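Local coordinates for protein CobC (Shigella flexneri 2a, PDB 6NRU) that probably removes the phosphate from adenosylcobalamin 5'-phosphate and alpha-ribazole 5'-phosphate, as part of assembling the nucleotide loop of vitamin B12, at residues 11-16 / 31-36. Numbering follows the deposited sequence.
Sequences HGETQA and TARGIE. With SO4 (sulfate ion), chain M; SO4 (sulfate ion), chain N.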
loop_
_atom_site.group_PDB
_atom_site.type_symbol
_atom_site.label_atom_id
_atom_site.label_comp_id
_atom_site.label_asym_id
_atom_site.label_seq_id
_atom_site.Cartn_x
_atom_site.Cartn_y
_atom_site.Cartn_z
ATOM N N HIS A 11 1.330 -5.521 1.672
ATOM C CA HIS A 11 1.653 -6.884 1.279
ATOM C C HIS A 11 2.960 -7.344 1.925
ATOM O O HIS A 11 3.829 -6.544 2.282
ATOM C CB HIS A 11 1.762 -6.987 -0.241
ATOM C CG HIS A 11 2.880 -6.178 -0.820
ATOM N ND1 HIS A 11 4.190 -6.608 -0.818
ATOM C CD2 HIS A 11 2.884 -4.964 -1.416
ATOM C CE1 HIS A 11 4.953 -5.693 -1.388
ATOM N NE2 HIS A 11 4.185 -4.685 -1.760
ATOM N N GLY A 12 3.093 -8.660 2.062
ATOM C CA GLY A 12 4.244 -9.243 2.715
ATOM C C GLY A 12 5.522 -9.078 1.910
ATOM O O GLY A 12 5.557 -8.492 0.827
ATOM N N GLU A 13 6.603 -9.619 2.471
ATOM C CA GLU A 13 7.912 -9.533 1.835
ATOM C C GLU A 13 7.890 -10.197 0.464
ATOM O O GLU A 13 7.205 -11.201 0.250
ATOM C CB GLU A 13 8.973 -10.189 2.721
ATOM C CG GLU A 13 10.395 -10.055 2.198
ATOM C CD GLU A 13 11.365 -11.011 2.872
ATOM O OE1 GLU A 13 11.194 -12.240 2.732
ATOM O OE2 GLU A 13 12.300 -10.528 3.544
ATOM N N THR A 14 8.640 -9.622 -0.472
ATOM C CA THR A 14 8.747 -10.141 -1.826
ATOM C C THR A 14 10.217 -10.314 -2.188
ATOM O O THR A 14 11.116 -9.833 -1.490
ATOM C CB THR A 14 8.051 -9.221 -2.840
ATOM O OG1 THR A 14 8.684 -7.937 -2.836
ATOM C CG2 THR A 14 6.583 -9.048 -2.487
ATOM N N GLN A 15 10.457 -11.031 -3.286
ATOM C CA GLN A 15 11.829 -11.295 -3.705
ATOM C C GLN A 15 12.550 -10.014 -4.095
ATOM O O GLN A 15 13.758 -9.888 -3.864
ATOM C CB GLN A 15 11.846 -12.287 -4.869
ATOM C CG GLN A 15 13.235 -12.770 -5.247
ATOM C CD GLN A 15 13.928 -13.491 -4.107
ATOM O OE1 GLN A 15 13.348 -14.374 -3.475
ATOM N NE2 GLN A 15 15.175 -13.115 -3.836
ATOM N N ALA A 16 11.833 -9.058 -4.687
ATOM C CA ALA A 16 12.447 -7.776 -5.017
ATOM C C ALA A 16 12.931 -7.062 -3.760
ATOM O O ALA A 16 13.990 -6.424 -3.770
ATOM C CB ALA A 16 11.458 -6.902 -5.790
ATOM N N THR A 31 7.798 -13.978 -0.824
ATOM C CA THR A 31 8.726 -14.917 -0.217
ATOM C C THR A 31 8.050 -15.639 0.942
ATOM O O THR A 31 7.162 -15.096 1.602
ATOM C CB THR A 31 9.981 -14.211 0.303
ATOM O OG1 THR A 31 9.677 -13.512 1.515
ATOM C CG2 THR A 31 10.512 -13.231 -0.719
ATOM N N ALA A 32 8.518 -16.865 1.207
ATOM C CA ALA A 32 7.984 -17.678 2.300
ATOM C C ALA A 32 7.782 -16.872 3.578
ATOM O O ALA A 32 6.856 -17.149 4.351
ATOM C CB ALA A 32 8.914 -18.868 2.559
ATOM N N ARG A 33 8.620 -15.859 3.806
ATOM C CA ARG A 33 8.398 -14.952 4.926
ATOM C C ARG A 33 7.149 -14.105 4.710
ATOM O O ARG A 33 6.397 -13.848 5.657
ATOM C CB ARG A 33 9.625 -14.065 5.128
ATOM C CG ARG A 33 9.531 -13.126 6.321
ATOM C CD ARG A 33 10.847 -12.397 6.532
ATOM N NE ARG A 33 10.714 -11.269 7.447
ATOM C CZ ARG A 33 11.620 -10.304 7.579
ATOM N NH1 ARG A 33 12.731 -10.331 6.853
ATOM N NH2 ARG A 33 11.415 -9.312 8.435
ATOM N N GLY A 34 6.913 -13.662 3.472
ATOM C CA GLY A 34 5.710 -12.899 3.179
ATOM C C GLY A 34 4.434 -13.711 3.297
ATOM O O GLY A 34 3.392 -13.176 3.685
ATOM N N ILE A 35 4.484 -14.999 2.944
ATOM C CA ILE A 35 3.343 -15.867 3.227
ATOM C C ILE A 35 3.144 -16.007 4.736
ATOM O O ILE A 35 2.014 -15.948 5.235
ATOM C CB ILE A 35 3.496 -17.243 2.541
ATOM C CG1 ILE A 35 3.368 -17.172 1.002
ATOM C CG2 ILE A 35 2.478 -18.231 3.117
ATOM C CD1 ILE A 35 4.612 -16.840 0.227
ATOM N N GLU A 36 4.239 -16.172 5.490
ATOM C CA GLU A 36 4.130 -16.258 6.947
ATOM C C GLU A 36 3.569 -14.971 7.537
ATOM O O GLU A 36 2.776 -15.007 8.486
ATOM C CB GLU A 36 5.496 -16.571 7.563
ATOM C CG GLU A 36 5.879 -18.043 7.520
ATOM C CD GLU A 36 7.384 -18.256 7.446
ATOM O OE1 GLU A 36 8.134 -17.262 7.529
ATOM O OE2 GLU A 36 7.816 -19.422 7.313
HETATM S S SO4 M . 8.133 -11.203 10.254
HETATM O O1 SO4 M . 7.129 -10.197 9.922
HETATM O O2 SO4 M . 9.367 -10.910 9.534
HETATM O O3 SO4 M . 8.396 -11.175 11.689
HETATM O O4 SO4 M . 7.654 -12.530 9.873
HETATM S S SO4 N . 7.884 -2.261 -1.807
HETATM O O1 SO4 N . 7.774 -0.930 -2.397
HETATM O O2 SO4 N . 9.211 -2.803 -2.079
HETATM O O3 SO4 N . 7.677 -2.174 -0.366
HETATM O O4 SO4 N . 6.870 -3.139 -2.385
#
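Glu13 holds CG anti to its backbone N (chi1 -175°) and runs on extended, while Thr31 sets OG1 between its own N and carbonyl carbon, bringing OE1 to OG1. Thr31 OG1 is modelled as donating to Glu13 OE1, but at 2.3 Å the pair is too close for its length to be trusted. Thr31 N-caps helix 32-44, its OG1 accepting a weak bond from Gly34 N at 3.4 Å. Thr31 N donates to Glu13 O at 3.0 Å, from above the carbonyl plane, and Thr31 CG2 packs 3.3 Å from Thr14 C. Glu13 OE2 makes a salt bridge to Arg33 NH1 at 3.3 Å, the carboxylate and guanidinium planes 71° apart. A sulfate meets the guanidinium edge through NE and, weakly, NH2. Gly12 CA and Gly34 CA can close to 4.0 Å because neither residue has a side chain. His11 ND1 donates to Gly12 O on a lone pair in the carbonyl plane at 2.9 Å, which helps fix the ring's rotation, with NE2 facing a second sulfate, met through a weak bond and also held by Arg10, Asn17 and Arg60. This is consistent with NE2 phosphorylation, as in histidine phosphatases, on a loop held by the Thr31 N-Glu13 O bond and the Glu13-Arg33 salt bridge.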